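Local coordinates for protein probable transcriptional regulator PhnF (Escherichia coli, PDB 2FA1) that probably acts as a DNA-binding transcriptional regulator, encoded in an operon for alkylphosphonate uptake and C-P lyase, this chain being its C-terminal effector-binding (UTRA) domain, at residues A[21-32]-A[44-55]. Sequence-based numbering, arbitrary orientation.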
loop_
_atom_site.group_PDB
_atom_site.type_symbol
_atom_site.label_atom_id
_atom_site.label_comp_id
_atom_site.label_asym_id
_atom_site.label_seq_id
_atom_site.Cartn_x
_atom_site.Cartn_y
_atom_site.Cartn_z
ATOM N N THR A 21 -1.517 3.734 -20.756
ATOM C CA THR A 21 -1.546 5.080 -21.296
ATOM C C THR A 21 -0.425 5.969 -20.746
ATOM O O THR A 21 -0.440 7.180 -20.995
ATOM C CB THR A 21 -2.844 5.844 -20.858
ATOM O OG1 THR A 21 -2.823 5.995 -19.423
ATOM C CG2 THR A 21 -4.007 5.114 -21.328
ATOM N N SER A 22 0.544 5.388 -20.062
ATOM C CA SER A 22 1.653 6.222 -19.500
ATOM C C SER A 22 2.502 6.744 -20.638
ATOM O O SER A 22 2.582 6.103 -21.706
ATOM C CB SER A 22 2.498 5.514 -18.483
ATOM O OG SER A 22 3.391 4.655 -19.109
ATOM N N GLU A 23 3.003 7.965 -20.449
ATOM C CA GLU A 23 3.937 8.575 -21.424
ATOM C C GLU A 23 5.319 8.656 -20.864
ATOM O O GLU A 23 5.495 8.932 -19.687
ATOM C CB GLU A 23 3.490 9.972 -21.717
ATOM C CG GLU A 23 2.168 10.032 -22.409
ATOM C CD GLU A 23 2.259 9.693 -23.883
ATOM O OE1 GLU A 23 3.365 9.735 -24.489
ATOM O OE2 GLU A 23 1.179 9.420 -24.425
ATOM N N LYS A 24 6.317 8.495 -21.715
ATOM C CA LYS A 24 7.729 8.761 -21.299
ATOM C C LYS A 24 7.957 10.222 -21.197
ATOM O O LYS A 24 7.755 10.963 -22.205
ATOM C CB LYS A 24 8.708 8.121 -22.329
ATOM C CG LYS A 24 10.150 8.239 -21.762
ATOM C CD LYS A 24 11.179 7.518 -22.713
ATOM C CE LYS A 24 11.340 8.235 -24.076
ATOM N NZ LYS A 24 12.467 7.564 -24.860
ATOM N N LEU A 25 8.539 10.627 -20.082
ATOM C CA LEU A 25 9.002 11.996 -19.880
ATOM C C LEU A 25 10.490 12.093 -20.152
ATOM O O LEU A 25 10.931 13.095 -20.692
ATOM C CB LEU A 25 8.778 12.412 -18.420
ATOM C CG LEU A 25 7.355 13.092 -18.189
ATOM C CD1 LEU A 25 6.247 12.563 -18.882
ATOM C CD2 LEU A 25 7.222 13.400 -16.659
ATOM N N LEU A 26 11.258 11.064 -19.859
ATOM C CA LEU A 26 12.690 11.162 -20.133
ATOM C C LEU A 26 13.268 9.776 -20.111
ATOM O O LEU A 26 12.781 8.937 -19.393
ATOM C CB LEU A 26 13.323 11.987 -19.008
ATOM C CG LEU A 26 14.587 12.904 -19.048
ATOM C CD1 LEU A 26 15.692 12.308 -18.205
ATOM C CD2 LEU A 26 15.088 13.560 -20.350
ATOM N N SER A 27 14.284 9.548 -20.960
ATOM C CA SER A 27 15.116 8.292 -20.910
ATOM C C SER A 27 16.558 8.787 -21.051
ATOM O O SER A 27 16.866 9.483 -22.080
ATOM C CB SER A 27 14.775 7.265 -22.016
ATOM O OG SER A 27 14.663 7.924 -23.261
ATOM N N VAL A 28 17.357 8.583 -19.994
ATOM C CA VAL A 28 18.729 9.089 -20.005
ATOM C C VAL A 28 19.649 8.142 -19.306
ATOM O O VAL A 28 19.198 7.330 -18.519
ATOM C CB VAL A 28 18.807 10.492 -19.301
ATOM C CG1 VAL A 28 18.113 11.563 -20.165
ATOM C CG2 VAL A 28 18.411 10.504 -17.842
ATOM N N LEU A 29 20.953 8.211 -19.596
ATOM C CA LEU A 29 21.901 7.577 -18.694
ATOM C C LEU A 29 22.333 8.592 -17.652
ATOM O O LEU A 29 22.607 9.771 -17.986
ATOM C CB LEU A 29 23.089 7.082 -19.511
ATOM C CG LEU A 29 22.757 5.991 -20.567
ATOM C CD1 LEU A 29 23.762 5.939 -21.752
ATOM C CD2 LEU A 29 22.738 4.679 -19.889
ATOM N N ARG A 30 22.442 8.189 -16.403
ATOM C CA ARG A 30 22.845 9.162 -15.412
ATOM C C ARG A 30 23.479 8.463 -14.211
ATOM O O ARG A 30 23.179 7.342 -13.915
ATOM C CB ARG A 30 21.605 9.959 -14.958
ATOM C CG ARG A 30 20.616 9.199 -14.140
ATOM C CD ARG A 30 19.293 9.922 -14.139
ATOM N NE ARG A 30 19.572 11.269 -13.676
ATOM C CZ ARG A 30 18.871 12.380 -13.858
ATOM N NH1 ARG A 30 19.408 13.485 -13.345
ATOM N NH2 ARG A 30 17.720 12.452 -14.524
ATOM N N PRO A 31 24.380 9.150 -13.472
ATOM C CA PRO A 31 24.913 8.560 -12.254
ATOM C C PRO A 31 23.860 8.232 -11.197
ATOM O O PRO A 31 22.940 9.032 -10.987
ATOM C CB PRO A 31 25.857 9.687 -11.726
ATOM C CG PRO A 31 26.239 10.377 -12.949
ATOM C CD PRO A 31 24.943 10.484 -13.715
ATOM N N ALA A 32 23.964 7.051 -10.583
ATOM C CA ALA A 32 23.121 6.583 -9.504
ATOM C C ALA A 32 23.349 7.420 -8.226
ATOM O O ALA A 32 24.499 7.613 -7.759
ATOM C CB ALA A 32 23.364 5.121 -9.237
ATOM N N GLU A 44 27.430 3.952 -5.605
ATOM C CA GLU A 44 26.971 5.321 -5.842
ATOM C C GLU A 44 27.807 6.003 -6.901
ATOM O O GLU A 44 29.042 5.908 -6.861
ATOM C CB GLU A 44 27.015 6.138 -4.548
ATOM C CG GLU A 44 26.743 7.598 -4.788
ATOM C CD GLU A 44 26.371 8.315 -3.513
ATOM O OE1 GLU A 44 26.333 7.628 -2.465
ATOM O OE2 GLU A 44 26.127 9.552 -3.573
ATOM N N GLY A 45 27.180 6.690 -7.859
ATOM C CA GLY A 45 27.889 7.336 -8.936
ATOM C C GLY A 45 28.033 6.606 -10.302
ATOM O O GLY A 45 28.268 7.245 -11.355
ATOM N N GLU A 46 27.945 5.276 -10.313
ATOM C CA GLU A 46 28.016 4.596 -11.613
ATOM C C GLU A 46 26.669 4.767 -12.294
ATOM O O GLU A 46 25.633 4.756 -11.591
ATOM C CB GLU A 46 28.333 3.095 -11.513
ATOM C CG GLU A 46 29.751 2.726 -10.951
ATOM C CD GLU A 46 30.917 3.447 -11.628
ATOM O OE1 GLU A 46 31.034 3.381 -12.863
ATOM O OE2 GLU A 46 31.738 4.079 -10.909
ATOM N N ASN A 47 26.721 4.812 -13.629
ATOM C CA ASN A 47 25.585 5.170 -14.515
ATOM C C ASN A 47 24.528 4.109 -14.336
ATOM O O ASN A 47 24.829 2.980 -14.223
ATOM C CB ASN A 47 25.948 5.318 -16.008
ATOM C CG ASN A 47 26.566 6.702 -16.321
ATOM O OD1 ASN A 47 26.433 7.609 -15.514
ATOM N ND2 ASN A 47 27.134 6.882 -17.508
ATOM N N VAL A 48 23.283 4.538 -14.466
ATOM C CA VAL A 48 22.123 3.631 -14.572
ATOM C C VAL A 48 21.270 4.255 -15.711
ATOM O O VAL A 48 21.549 5.347 -16.167
ATOM C CB VAL A 48 21.299 3.668 -13.229
ATOM C CG1 VAL A 48 22.115 2.992 -12.004
ATOM C CG2 VAL A 48 20.781 5.101 -12.872
ATOM N N ILE A 49 20.269 3.498 -16.202
ATOM C CA ILE A 49 19.341 4.023 -17.197
ATOM C C ILE A 49 18.189 4.538 -16.333
ATOM O O ILE A 49 17.646 3.798 -15.542
ATOM C CB ILE A 49 18.865 2.890 -18.127
ATOM C CG1 ILE A 49 20.038 2.374 -19.004
ATOM C CG2 ILE A 49 17.705 3.423 -19.008
ATOM C CD1 ILE A 49 19.631 1.014 -19.711
ATOM N N HIS A 50 17.847 5.801 -16.531
ATOM C CA HIS A 50 16.698 6.372 -15.811
ATOM C C HIS A 50 15.632 6.710 -16.848
ATOM O O HIS A 50 15.897 7.493 -17.776
ATOM C CB HIS A 50 17.220 7.671 -15.211
ATOM C CG HIS A 50 16.151 8.463 -14.534
ATOM N ND1 HIS A 50 16.246 9.819 -14.338
ATOM C CD2 HIS A 50 14.962 8.081 -13.999
ATOM C CE1 HIS A 50 15.151 10.245 -13.724
ATOM N NE2 HIS A 50 14.405 9.200 -13.435
ATOM N N LEU A 51 14.438 6.117 -16.636
ATOM C CA LEU A 51 13.243 6.452 -17.450
ATOM C C LEU A 51 12.256 7.062 -16.489
ATOM O O LEU A 51 12.028 6.482 -15.411
ATOM C CB LEU A 51 12.624 5.163 -17.989
ATOM C CG LEU A 51 12.951 5.043 -19.463
ATOM C CD1 LEU A 51 14.468 4.699 -19.503
ATOM C CD2 LEU A 51 12.184 3.962 -20.137
ATOM N N ARG A 52 11.584 8.148 -16.912
ATOM C CA ARG A 52 10.509 8.668 -16.070
ATOM C C ARG A 52 9.224 8.599 -16.876
ATOM O O ARG A 52 9.204 8.972 -18.088
ATOM C CB ARG A 52 10.863 10.092 -15.710
ATOM C CG ARG A 52 9.670 10.794 -14.886
ATOM C CD ARG A 52 10.103 12.235 -14.644
ATOM N NE ARG A 52 11.237 12.227 -13.669
ATOM C CZ ARG A 52 12.234 13.119 -13.598
ATOM N NH1 ARG A 52 12.362 14.159 -14.463
ATOM N NH2 ARG A 52 13.179 12.948 -12.656
ATOM N N THR A 53 8.139 8.144 -16.263
ATOM C CA THR A 53 6.846 8.066 -17.010
ATOM C C THR A 53 5.816 8.824 -16.201
ATOM O O THR A 53 5.951 9.052 -14.992
ATOM C CB THR A 53 6.351 6.609 -17.163
ATOM O OG1 THR A 53 6.208 5.966 -15.869
ATOM C CG2 THR A 53 7.442 5.701 -17.985
ATOM N N LEU A 54 4.736 9.194 -16.930
ATOM C CA LEU A 54 3.647 9.884 -16.197
ATOM C C LEU A 54 2.313 9.468 -16.839
ATOM O O LEU A 54 2.203 9.377 -18.080
ATOM C CB LEU A 54 3.817 11.350 -16.475
ATOM C CG LEU A 54 2.857 12.298 -15.725
ATOM C CD1 LEU A 54 3.032 12.285 -14.279
ATOM C CD2 LEU A 54 2.958 13.675 -16.298
ATOM N N ARG A 55 1.335 9.290 -15.955
ATOM C CA ARG A 55 -0.071 8.984 -16.435
ATOM C C ARG A 55 -0.842 10.302 -16.172
ATOM O O ARG A 55 -0.778 10.866 -15.005
ATOM C CB ARG A 55 -0.603 7.816 -15.627
ATOM C CG ARG A 55 -2.122 7.683 -15.943
ATOM C CD ARG A 55 -2.811 6.574 -15.100
ATOM N NE ARG A 55 -4.237 6.491 -15.479
ATOM C CZ ARG A 55 -5.107 5.701 -14.853
ATOM N NH1 ARG A 55 -4.706 4.978 -13.822
ATOM N NH2 ARG A 55 -6.362 5.650 -15.243
HETATM O O HOH W 1 -4.675 7.504 -17.948
HETATM O O HOH W 2 15.730 14.815 -13.647
#
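Arg30 reaches across to His50 and gives its ring a hydrogen bond, NH2 to ND1, 3.0 Å long and bent to 140° at the hydrogen. The donor lies in the plane of the imidazole, but the guanidinium is turned 58° from the ring. CG of Arg30 stands between its backbone N and carbonyl carbon (chi1 70°), and a bend at chi3 brings the guanidinium to the ring edge. Histidine suits this place because its two ring nitrogens serve different partners: ND1 takes the arginine, NE2 meets Asp66, and the ring stacks on Tyr68. Asp66 also forms a salt bridge with NE of Arg52, and a water links NH2 of Arg30 to NH2 of Arg52, weakly on the latter side.

The framework is an antiparallel pair, strand 23-31 forming one edge of the six-stranded sheet of the UTRA domain and strand 47-57 lying next inward. A classic beta bulge interrupts it, Leu25 and Leu26 both facing Arg52: Leu25 N bonds Arg52 O at 2.7 Å, Leu26 N the same oxygen only weakly. The Leu25 side chain leaves the backbone toward the partner strand, where CD2 packs on CD of Arg52 (3.7 Å) and CD1 on CB of Leu54 (3.6 Å).

Past the C-terminal end of strand 23-31, Ala32 N bonds Glu46 O, and Ala32 O accepts Gly45 N at 2.8 Å. The methyl of Ala32, small enough to fit, lies against Glu46 O and CG1 of Val48 (3.7 Å), with Ala37 of helix 34-40 also touching. Gly45 has a positive phi, where a CB would jam against the preceding carbonyl O.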